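Iron Super-Oxide Dismutase (Plasmodium knowlesi, PDB 2AWP) catalyses the dismutation of superoxide radicals to hydrogen peroxide and oxygen, probably using an iron ion as cofactor. Local coordinates at residues E99-F104 / N132-L137; E88-I93 / F187-L192; I56-T61 / N144-N149; N106-F111 / A178-V183. All coordinates share one frame; numbering follows the deposited sequence.

Interaction 1. Residues E99-F104 / N132-L137; sequences EDFGSF and NKLVIL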
# COMPACT_ATOMS: atom_id res chain seq x y z
N GLU A 99 13.76 -2.34 30.35
CA GLU A 99 14.57 -3.55 30.37
C GLU A 99 15.04 -3.95 28.98
O GLU A 99 16.20 -4.33 28.79
CB GLU A 99 13.77 -4.70 30.98
CG GLU A 99 13.54 -4.56 32.45
CD GLU A 99 12.59 -5.62 33.00
OE1 GLU A 99 12.37 -6.63 32.30
OE2 GLU A 99 12.07 -5.44 34.13
N ASP A 100 14.13 -3.84 28.01
CA ASP A 100 14.36 -4.44 26.71
C ASP A 100 14.90 -3.43 25.68
O ASP A 100 15.50 -3.84 24.69
CB ASP A 100 13.08 -5.17 26.23
CG ASP A 100 12.70 -6.34 27.14
OD1 ASP A 100 13.54 -6.75 28.00
OD2 ASP A 100 11.57 -6.84 27.04
N PHE A 101 14.71 -2.13 25.92
CA PHE A 101 15.24 -1.11 24.99
C PHE A 101 16.20 -0.13 25.65
O PHE A 101 16.85 0.65 24.96
CB PHE A 101 14.10 -0.34 24.27
CG PHE A 101 13.20 -1.23 23.44
CD1 PHE A 101 13.53 -1.55 22.13
CD2 PHE A 101 12.04 -1.76 23.98
CE1 PHE A 101 12.71 -2.38 21.35
CE2 PHE A 101 11.20 -2.62 23.21
CZ PHE A 101 11.54 -2.93 21.91
N GLY A 102 16.30 -0.19 26.98
CA GLY A 102 17.19 0.73 27.73
C GLY A 102 16.48 1.98 28.19
O GLY A 102 16.73 2.48 29.30
N SER A 103 15.57 2.49 27.35
CA SER A 103 14.81 3.71 27.65
C SER A 103 13.60 3.80 26.72
O SER A 103 13.62 3.22 25.63
CB SER A 103 15.68 4.95 27.47
OG SER A 103 15.98 5.24 26.12
N PHE A 104 12.59 4.56 27.13
CA PHE A 104 11.49 4.87 26.23
C PHE A 104 11.99 5.58 24.97
O PHE A 104 11.55 5.26 23.87
CB PHE A 104 10.37 5.68 26.90
CG PHE A 104 9.33 6.17 25.94
CD1 PHE A 104 8.53 5.26 25.22
CD2 PHE A 104 9.18 7.54 25.69
CE1 PHE A 104 7.56 5.71 24.31
CE2 PHE A 104 8.22 7.99 24.78
CZ PHE A 104 7.42 7.08 24.10
N ASN A 132 10.02 -13.99 25.64
CA ASN A 132 9.54 -13.09 26.72
C ASN A 132 10.20 -11.70 26.64
O ASN A 132 10.28 -11.03 27.65
CB ASN A 132 9.83 -13.72 28.11
CG ASN A 132 8.79 -13.35 29.17
OD1 ASN A 132 9.12 -12.85 30.27
ND2 ASN A 132 7.51 -13.60 28.86
N LYS A 133 10.72 -11.31 25.47
CA LYS A 133 11.34 -9.99 25.31
C LYS A 133 10.52 -9.11 24.37
O LYS A 133 10.09 -9.58 23.30
CB LYS A 133 12.75 -10.08 24.70
CG LYS A 133 13.78 -10.90 25.49
CD LYS A 133 13.94 -10.46 26.91
CE LYS A 133 15.30 -10.94 27.46
NZ LYS A 133 15.41 -10.61 28.88
N LEU A 134 10.37 -7.83 24.72
CA LEU A 134 9.76 -6.86 23.78
C LEU A 134 10.68 -6.60 22.60
O LEU A 134 11.85 -6.28 22.76
CB LEU A 134 9.44 -5.51 24.46
CG LEU A 134 8.33 -5.47 25.51
CD1 LEU A 134 8.14 -4.02 26.03
CD2 LEU A 134 7.02 -6.03 24.99
N VAL A 135 10.12 -6.70 21.41
CA VAL A 135 10.85 -6.32 20.22
C VAL A 135 9.92 -5.54 19.27
O VAL A 135 8.69 -5.54 19.43
CB VAL A 135 11.47 -7.56 19.52
CG1 VAL A 135 12.48 -8.31 20.48
CG2 VAL A 135 10.38 -8.49 18.97
N ILE A 136 10.52 -4.91 18.27
CA ILE A 136 9.78 -4.24 17.22
C ILE A 136 9.81 -5.12 15.97
O ILE A 136 10.87 -5.61 15.59
CB ILE A 136 10.41 -2.86 16.86
CG1 ILE A 136 10.29 -1.89 18.02
CG2 ILE A 136 9.76 -2.27 15.62
CD1 ILE A 136 11.33 -0.74 17.94
N LEU A 137 8.65 -5.31 15.36
CA LEU A 137 8.52 -6.08 14.14
C LEU A 137 7.71 -5.27 13.14
O LEU A 137 6.97 -4.37 13.52
CB LEU A 137 7.76 -7.41 14.40
CG LEU A 137 8.41 -8.47 15.31
CD1 LEU A 137 7.48 -9.70 15.40
CD2 LEU A 137 9.82 -8.89 14.84
O HOH W 1 14.38 -5.78 22.71
O HOH W 2 15.97 -7.80 28.31

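Interaction 2. Residues E88-I93 / F187-L192; sequences EPHGEI and FANENL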
# COMPACT_ATOMS: atom_id res chain seq x y z
N GLU A 88 4.73 9.46 28.11
CA GLU A 88 5.64 8.42 28.58
C GLU A 88 4.83 7.20 28.92
O GLU A 88 3.70 7.33 29.44
CB GLU A 88 6.34 8.86 29.88
CG GLU A 88 7.38 9.93 29.71
CD GLU A 88 8.60 9.45 28.95
OE1 GLU A 88 9.14 8.36 29.25
OE2 GLU A 88 9.01 10.20 28.06
N PRO A 89 5.40 6.00 28.71
CA PRO A 89 4.66 4.83 29.20
C PRO A 89 4.52 4.87 30.72
O PRO A 89 5.25 5.58 31.39
CB PRO A 89 5.53 3.63 28.76
CG PRO A 89 6.81 4.16 28.39
CD PRO A 89 6.65 5.63 28.04
N HIS A 90 3.58 4.09 31.26
CA HIS A 90 3.39 4.03 32.70
C HIS A 90 2.89 2.63 33.03
O HIS A 90 2.41 1.92 32.14
CB HIS A 90 2.38 5.10 33.16
CG HIS A 90 1.13 5.14 32.34
ND1 HIS A 90 0.04 4.34 32.62
CD2 HIS A 90 0.79 5.88 31.26
CE1 HIS A 90 -0.92 4.57 31.73
NE2 HIS A 90 -0.49 5.50 30.90
N GLY A 91 3.02 2.22 34.29
CA GLY A 91 2.62 0.87 34.65
C GLY A 91 3.65 -0.14 34.14
O GLY A 91 4.78 0.21 33.86
N GLU A 92 3.23 -1.38 34.00
CA GLU A 92 4.13 -2.49 33.70
C GLU A 92 4.99 -2.32 32.44
O GLU A 92 6.18 -2.63 32.44
CB GLU A 92 3.34 -3.79 33.66
CG GLU A 92 3.77 -4.78 34.75
CD GLU A 92 3.33 -4.38 36.16
OE1 GLU A 92 2.10 -4.32 36.41
OE2 GLU A 92 4.21 -4.15 37.02
N ILE A 93 4.37 -1.78 31.38
CA ILE A 93 5.03 -1.53 30.11
C ILE A 93 6.22 -0.54 30.17
O ILE A 93 7.19 -0.67 29.44
CB ILE A 93 4.00 -1.11 29.00
CG1 ILE A 93 4.66 -1.09 27.61
CG2 ILE A 93 3.39 0.27 29.29
CD1 ILE A 93 5.02 -2.48 27.11
N PHE A 187 -3.80 0.15 27.06
CA PHE A 187 -3.94 -1.01 26.17
C PHE A 187 -2.70 -1.90 26.17
O PHE A 187 -2.81 -3.13 26.27
CB PHE A 187 -4.30 -0.60 24.72
CG PHE A 187 -4.77 -1.76 23.85
CD1 PHE A 187 -5.86 -2.56 24.25
CD2 PHE A 187 -4.15 -2.03 22.61
CE1 PHE A 187 -6.33 -3.62 23.44
CE2 PHE A 187 -4.58 -3.10 21.81
CZ PHE A 187 -5.68 -3.90 22.23
N ALA A 188 -1.51 -1.28 26.03
CA ALA A 188 -0.25 -2.04 26.03
C ALA A 188 -0.13 -2.91 27.31
O ALA A 188 0.32 -4.06 27.26
CB ALA A 188 0.92 -1.09 25.95
N ASN A 189 -0.52 -2.32 28.44
CA ASN A 189 -0.44 -2.97 29.76
C ASN A 189 -1.36 -4.16 29.84
O ASN A 189 -1.00 -5.21 30.35
CB ASN A 189 -0.78 -1.97 30.86
CG ASN A 189 0.43 -1.19 31.30
OD1 ASN A 189 1.55 -1.67 31.19
ND2 ASN A 189 0.22 0.02 31.79
N GLU A 190 -2.55 -4.00 29.29
CA GLU A 190 -3.50 -5.08 29.24
C GLU A 190 -2.96 -6.25 28.40
O GLU A 190 -3.08 -7.41 28.80
CB GLU A 190 -4.81 -4.56 28.68
CG GLU A 190 -5.80 -5.65 28.39
CD GLU A 190 -7.08 -5.10 27.78
OE1 GLU A 190 -7.21 -3.87 27.62
OE2 GLU A 190 -7.95 -5.93 27.44
N ASN A 191 -2.34 -5.92 27.27
CA ASN A 191 -1.79 -6.93 26.38
C ASN A 191 -0.58 -7.63 27.01
O ASN A 191 -0.42 -8.85 26.91
CB ASN A 191 -1.44 -6.31 25.02
CG ASN A 191 -2.69 -5.87 24.25
OD1 ASN A 191 -3.73 -6.54 24.32
ND2 ASN A 191 -2.61 -4.74 23.55
N LEU A 192 0.26 -6.84 27.65
CA LEU A 192 1.46 -7.38 28.32
C LEU A 192 1.10 -8.39 29.40
O LEU A 192 1.65 -9.48 29.42
CB LEU A 192 2.29 -6.25 28.93
CG LEU A 192 3.66 -6.59 29.55
CD1 LEU A 192 4.65 -7.26 28.54
CD2 LEU A 192 4.30 -5.35 30.21

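Interaction 3. Residues I56-T61 / N144-N149; sequences IMKEST and NPIKDN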
# COMPACT_ATOMS: atom_id res chain seq x y z
N ILE A 56 -10.34 -17.61 12.14
CA ILE A 56 -10.29 -17.41 10.69
C ILE A 56 -8.91 -16.89 10.27
O ILE A 56 -8.27 -17.47 9.39
CB ILE A 56 -11.42 -16.46 10.17
CG1 ILE A 56 -12.78 -17.14 10.34
CG2 ILE A 56 -11.23 -16.19 8.66
CD1 ILE A 56 -13.95 -16.18 10.36
N MET A 57 -8.45 -15.83 10.94
CA MET A 57 -7.13 -15.23 10.69
C MET A 57 -5.99 -16.27 10.77
O MET A 57 -5.12 -16.36 9.87
CB MET A 57 -6.93 -14.11 11.71
CG MET A 57 -5.66 -13.36 11.61
SD MET A 57 -5.75 -12.04 12.82
CE MET A 57 -5.16 -12.81 14.36
N LYS A 58 -6.00 -17.07 11.84
CA LYS A 58 -5.00 -18.12 12.04
C LYS A 58 -5.09 -19.28 11.06
O LYS A 58 -4.09 -19.95 10.79
CB LYS A 58 -5.06 -18.64 13.48
CG LYS A 58 -4.44 -17.68 14.50
CD LYS A 58 -4.79 -18.00 15.97
CE LYS A 58 -3.99 -19.20 16.52
NZ LYS A 58 -2.48 -19.16 16.31
N GLU A 59 -6.27 -19.53 10.50
CA GLU A 59 -6.45 -20.72 9.67
C GLU A 59 -6.70 -20.53 8.17
O GLU A 59 -6.84 -21.52 7.46
CB GLU A 59 -7.57 -21.58 10.23
CG GLU A 59 -7.37 -22.02 11.66
CD GLU A 59 -8.64 -22.61 12.28
OE1 GLU A 59 -9.41 -23.26 11.56
OE2 GLU A 59 -8.86 -22.40 13.48
N SER A 60 -6.82 -19.30 7.70
CA SER A 60 -7.14 -19.05 6.28
C SER A 60 -5.95 -18.53 5.47
O SER A 60 -4.88 -18.27 6.02
CB SER A 60 -8.26 -18.04 6.18
OG SER A 60 -7.87 -16.84 6.83
N THR A 61 -6.16 -18.35 4.17
CA THR A 61 -5.15 -17.75 3.28
C THR A 61 -5.93 -16.90 2.25
O THR A 61 -7.15 -16.84 2.31
CB THR A 61 -4.32 -18.84 2.55
OG1 THR A 61 -5.22 -19.67 1.80
CG2 THR A 61 -3.58 -19.72 3.55
N ASN A 144 0.29 -10.27 10.32
CA ASN A 144 0.54 -9.90 11.71
C ASN A 144 1.31 -10.98 12.48
O ASN A 144 1.44 -12.12 12.01
CB ASN A 144 -0.75 -9.46 12.43
CG ASN A 144 -1.78 -10.58 12.56
OD1 ASN A 144 -1.46 -11.69 13.00
ND2 ASN A 144 -3.02 -10.26 12.22
N PRO A 145 1.88 -10.60 13.63
CA PRO A 145 2.67 -11.56 14.42
C PRO A 145 1.94 -12.83 14.94
O PRO A 145 2.58 -13.82 15.23
CB PRO A 145 3.21 -10.70 15.59
CG PRO A 145 3.18 -9.26 15.03
CD PRO A 145 1.89 -9.26 14.23
N ILE A 146 0.61 -12.79 15.10
CA ILE A 146 -0.15 -13.97 15.51
C ILE A 146 -0.12 -15.02 14.41
O ILE A 146 0.21 -16.20 14.66
CB ILE A 146 -1.60 -13.62 15.92
CG1 ILE A 146 -1.58 -12.72 17.16
CG2 ILE A 146 -2.45 -14.90 16.18
CD1 ILE A 146 -2.94 -12.15 17.53
N LYS A 147 -0.43 -14.60 13.18
CA LYS A 147 -0.32 -15.47 12.02
C LYS A 147 1.10 -15.95 11.86
O LYS A 147 1.32 -17.15 11.71
CB LYS A 147 -0.80 -14.78 10.74
CG LYS A 147 -0.81 -15.68 9.53
CD LYS A 147 -1.72 -16.87 9.75
CE LYS A 147 -1.80 -17.79 8.56
NZ LYS A 147 -3.23 -18.01 8.19
N ASP A 148 2.07 -15.05 11.93
CA ASP A 148 3.48 -15.44 11.77
C ASP A 148 4.02 -16.25 12.95
O ASP A 148 5.09 -16.84 12.85
CB ASP A 148 4.36 -14.19 11.59
CG ASP A 148 3.99 -13.36 10.34
OD1 ASP A 148 3.26 -13.86 9.44
OD2 ASP A 148 4.47 -12.21 10.25
N ASN A 149 3.31 -16.22 14.09
CA ASN A 149 3.77 -16.88 15.34
C ASN A 149 5.13 -16.33 15.86
O ASN A 149 5.97 -17.07 16.42
CB ASN A 149 3.81 -18.41 15.17
CG ASN A 149 3.92 -19.14 16.50
OD1 ASN A 149 3.30 -18.73 17.47
ND2 ASN A 149 4.74 -20.19 16.56
O HOH W 3 -1.03 -18.81 13.88

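Interaction 4. Residues N106-F111 / A178-V183; sequences NFKNEF and AWWNLV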
# COMPACT_ATOMS: atom_id res chain seq x y z
N ASN A 106 14.84 5.32 23.39
CA ASN A 106 15.43 4.33 22.50
C ASN A 106 14.32 3.60 21.76
O ASN A 106 14.39 3.46 20.53
CB ASN A 106 16.35 3.34 23.24
CG ASN A 106 17.64 4.02 23.76
OD1 ASN A 106 17.96 5.16 23.39
ND2 ASN A 106 18.36 3.33 24.64
N PHE A 107 13.31 3.12 22.48
CA PHE A 107 12.21 2.40 21.84
C PHE A 107 11.53 3.29 20.76
O PHE A 107 11.29 2.85 19.62
CB PHE A 107 11.20 1.88 22.87
CG PHE A 107 9.87 1.55 22.28
CD1 PHE A 107 9.73 0.49 21.40
CD2 PHE A 107 8.76 2.35 22.56
CE1 PHE A 107 8.48 0.22 20.80
CE2 PHE A 107 7.51 2.07 22.00
CZ PHE A 107 7.37 1.00 21.13
N LYS A 108 11.25 4.54 21.14
CA LYS A 108 10.55 5.51 20.29
C LYS A 108 11.31 5.74 18.99
O LYS A 108 10.72 5.76 17.88
CB LYS A 108 10.40 6.84 21.05
CG LYS A 108 9.66 7.92 20.29
CD LYS A 108 9.15 8.98 21.26
CE LYS A 108 8.70 10.21 20.51
NZ LYS A 108 8.36 11.27 21.48
N ASN A 109 12.64 5.89 19.12
CA ASN A 109 13.53 6.05 17.98
C ASN A 109 13.54 4.87 17.01
O ASN A 109 13.40 5.08 15.80
CB ASN A 109 14.94 6.42 18.41
CG ASN A 109 15.02 7.86 18.92
OD1 ASN A 109 14.13 8.67 18.65
ND2 ASN A 109 16.08 8.18 19.67
N GLU A 110 13.70 3.65 17.53
CA GLU A 110 13.70 2.47 16.69
C GLU A 110 12.32 2.23 16.07
O GLU A 110 12.24 1.94 14.90
CB GLU A 110 14.14 1.23 17.46
CG GLU A 110 15.42 1.45 18.26
CD GLU A 110 15.78 0.26 19.17
OE1 GLU A 110 15.32 -0.90 18.87
OE2 GLU A 110 16.49 0.53 20.17
N PHE A 111 11.26 2.37 16.85
CA PHE A 111 9.91 2.17 16.32
C PHE A 111 9.59 3.14 15.20
O PHE A 111 9.08 2.72 14.17
CB PHE A 111 8.81 2.24 17.39
CG PHE A 111 7.53 1.56 16.98
CD1 PHE A 111 7.56 0.33 16.32
CD2 PHE A 111 6.30 2.12 17.29
CE1 PHE A 111 6.36 -0.33 15.95
CE2 PHE A 111 5.10 1.46 16.95
CZ PHE A 111 5.13 0.24 16.28
N ALA A 178 3.22 12.45 15.12
CA ALA A 178 1.94 12.81 15.72
C ALA A 178 1.29 11.64 16.51
O ALA A 178 0.58 11.84 17.52
CB ALA A 178 1.00 13.34 14.63
N TRP A 179 1.54 10.43 16.02
CA TRP A 179 0.99 9.20 16.58
C TRP A 179 1.45 8.96 18.03
O TRP A 179 0.69 8.41 18.84
CB TRP A 179 1.38 8.02 15.69
CG TRP A 179 0.85 6.70 16.17
CD1 TRP A 179 -0.39 6.17 15.91
CD2 TRP A 179 1.54 5.74 16.98
NE1 TRP A 179 -0.52 4.94 16.52
CE2 TRP A 179 0.66 4.65 17.17
CE3 TRP A 179 2.82 5.70 17.57
CZ2 TRP A 179 1.01 3.52 17.92
CZ3 TRP A 179 3.17 4.57 18.30
CH2 TRP A 179 2.25 3.50 18.49
N TRP A 180 2.68 9.40 18.35
CA TRP A 180 3.21 9.35 19.73
C TRP A 180 2.32 10.09 20.74
O TRP A 180 2.29 9.73 21.93
CB TRP A 180 4.70 9.77 19.78
CG TRP A 180 5.56 8.76 19.02
CD1 TRP A 180 6.11 8.92 17.78
CD2 TRP A 180 5.89 7.41 19.43
NE1 TRP A 180 6.77 7.77 17.40
CE2 TRP A 180 6.67 6.84 18.39
CE3 TRP A 180 5.60 6.64 20.57
CZ2 TRP A 180 7.19 5.52 18.46
CZ3 TRP A 180 6.13 5.33 20.66
CH2 TRP A 180 6.91 4.79 19.61
N ASN A 181 1.53 11.06 20.27
CA ASN A 181 0.56 11.76 21.14
C ASN A 181 -0.69 10.94 21.46
O ASN A 181 -1.49 11.34 22.30
CB ASN A 181 0.12 13.06 20.48
CG ASN A 181 1.27 14.02 20.25
OD1 ASN A 181 1.85 14.51 21.20
ND2 ASN A 181 1.59 14.28 18.99
N LEU A 182 -0.86 9.81 20.79
CA LEU A 182 -2.09 9.00 20.86
C LEU A 182 -1.91 7.61 21.46
O LEU A 182 -2.90 7.01 21.91
CB LEU A 182 -2.66 8.84 19.44
CG LEU A 182 -2.99 10.11 18.63
CD1 LEU A 182 -3.42 9.67 17.21
CD2 LEU A 182 -4.08 10.96 19.32
N VAL A 183 -0.67 7.13 21.50
CA VAL A 183 -0.31 5.80 22.02
C VAL A 183 -0.97 5.50 23.36
O VAL A 183 -0.78 6.23 24.33
CB VAL A 183 1.23 5.61 22.23
CG1 VAL A 183 1.52 4.16 22.69
CG2 VAL A 183 1.97 5.90 21.00

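Interaction 1. Residues E99-F104 / N132-L137
Asp100 and Phe101, in the last turn of helix 92-101, meet the start of strand 134-140. Asp100 sets CG beside its own backbone N and anti to the carbonyl carbon (chi1 -63°). This carries the carboxylate to the strand. Asp100 OD2 accepts a nearly straight hydrogen bond from Leu134 N at 2.8 Å (167° at the hydrogen). The N-H meets OD2 from above the carboxylate plane. The other oxygen, OD1, faces Lys133, whose chain bends at chi2. Lys133 NZ stays 4.4 Å from Asp100 OD1, beyond a salt bridge. A water fills the step, giving a hydrogen to OD1 and accepting one from NZ. A second water donates to both Asp100 O and Leu134 O, so the two backbones are also joined through solvent.

Phe101 takes the same first torsion as Asp100, but its ring reaches further along the strand. Phe101 CE2 packs on Leu134 CB at 3.6 Å, and the two side chains cross at about a right angle. Phe101 CZ lies 3.5 Å from Leu134 O. Phe101 CE1 touches the tip of Ile136 at CD1, 4.0 Å away.

The contact lies near the surface of the C-terminal domain. Leu134 also packs on Ile93 and Ile97 of helix 92-101. Ile136 leans on helix 104-117, and Val135 pairs through its backbone with Val127 of strand 122-129.

Interaction 2. Residues E88-I93 / F187-L192
Two hydrogen bonds hold this contact, and both use the side-chain amide of Asn189. The amide faces the chain where it enters helix 92-101. Asn189 ND2 gives a hydrogen to His90 O at 2.9 Å. The donor lies in the carbonyl plane, on a lone pair, and His90 O lies close to the amide plane of Asn189. Asn189 OD1 accepts from Ile93 N at 2.8 Å, with 157° at the hydrogen. Glu92 N is also near OD1, but its angle is too poor for a bond. The first torsion of Asn189 puts CG beside its backbone N (chi1 -86°), which swings the amide over to the other segment. Ile93 CG2 takes the crowded position between N and carbonyl carbon, and lies 3.3 Å from Asn189 OD1. Gly91, which has no side chain, passes its CA 3.8 Å from Asn189 ND2.

The apolar contacts centre on Ile93. Ile93 CG1 is anti to the backbone N (chi1 -170°) and approaches Ala188 CB at 4.1 Å. Ile93 CD1 lies 4.3 Å from Leu192 CD2, which also touches Glu92 CB. His90 turns its ring to Trp185 of helix 185-196, which Ile93 and Pro89 also touch.

One amide thus serves as donor and acceptor at once. It satisfies a loop carbonyl and an N-H in the first turn of helix 92-101. The two bonds limit rotation of the amide and tie helix 185-196 to the start of helix 92-101, with no charged pair between the segments.

Interaction 3. Residues I56-T61 / N144-N149
Lys147 NZ lies at the C-terminal end of helix 53-59 and is gripped by backbone oxygens. Lys147 NZ donates to Ser60 O at 2.7 Å and to Met57 O at 3.0 Å, in both cases in the carbonyl plane. A longer bond to Lys58 O is weak. Lys147 gets there with CG anti to its backbone N (chi1 -175°) and bends at chi2 and chi4. Lys147 CD passes 3.4 Å from Met57 O on the way.

Beside it, Met57 and Asn144 meet tip to tip. Asn144 ND2 points at Met57 SD, 3.3 Å away, in a weak hydrogen bond. The Met57 chain bends at chi3 (86°), so Met57 CE turns to Ile146 CG2, 3.9 Å away. Ile146 CG2 also meets Lys58 CG at 3.8 Å. Lys58 NZ and Ile146 O share a water.

Asn144 is the N-cap of helix 145-148, and Asn144 OD1 accepts from Lys147 N at 3.1 Å. Asn144 ND2 has its stronger bond to Asn73 OD1 of helix 62-79. Ser60, just past helix 53-59, turns OG back to Ile56 O in the last turn. Asn149 finishes helix 145-148 in a Schellman motif.

The contact joins the alpha-hairpin and C-terminal domains. The bonds to Lys147 NZ across these segments all come from backbone carbonyls. Carbonyls at a helix C-terminus carry partial negative charge, so they would favour the ammonium form of Lys147.

Interaction 4. Residues N106-F111 / A178-V183
Trp180 carries most of this contact, and its indole lies against helix 104-117. Its first torsion sets CG beside the backbone N (chi1 -65°). Trp180 CB is near Lys108 CE, 4.1 Å away. Trp180 CG is closer to Lys108 CE, at 3.8 Å, and Trp180 CD1 borders that methylene as well. Further along, Trp180 CE2 is 3.7 Å from Lys108 CG. Lys108 CG stands over the centre of the six-membered ring in a CH-pi contact, 15° off the ring normal. The Lys108 chain is extended and runs past the indole in the opposite direction. Trp180 NE1 bonds to Ser112 OG, one turn further along helix 104-117.

Trp180 CZ2 meets the backbone at Lys108 O and the side chain of Phe111. At the tip, CH2 is wedged between two phenylalanines. Trp180 CH2 lies 3.6 Å from Phe111 CD2, at the edge of that ring. Trp180 CH2 is also 3.7 Å from Phe107 CE2, which Trp180 CZ3 touches too. The planes of Phe107 and the Trp180 six-membered ring stand at 86°.

The other face of the indole is covered by the neighbouring Trp179, with CE3 over its centre. Trp179 CH2 in turn meets Phe111 CE2 at 3.8 Å. The four rings form an aromatic cluster.

The cluster is buried in the C-terminal domain, between helix 104-117 and segment 178-183, which leads on from helix 172-179. Phe107 and Phe111 also touch Ile136 of strand 134-140. Trp179 packs on Cys157 of strand 151-158, and its side chain is about 7 Å from that of Asp158, a probable iron ligand.

Interaction 4 is buried and aromatic, without a hydrogen bond between its segments. Interaction 1 is at the surface, where a carboxylate and two waters do much of the joining. Interactions 2 and 3 are partly buried and rely on side-chain to backbone bonds, from a neutral amide in one and chiefly a lysine in the other. Interactions 1 and 2 share helix 92-101 and touch where Leu134 meets Ile93. Interactions 1 and 4 touch through Phe101 with Phe107 and Ile136 with Phe111. These three lie within the C-terminal domain. Interaction 3 stands apart, about 23 to 26 Å from the others between centres, and links the two domains.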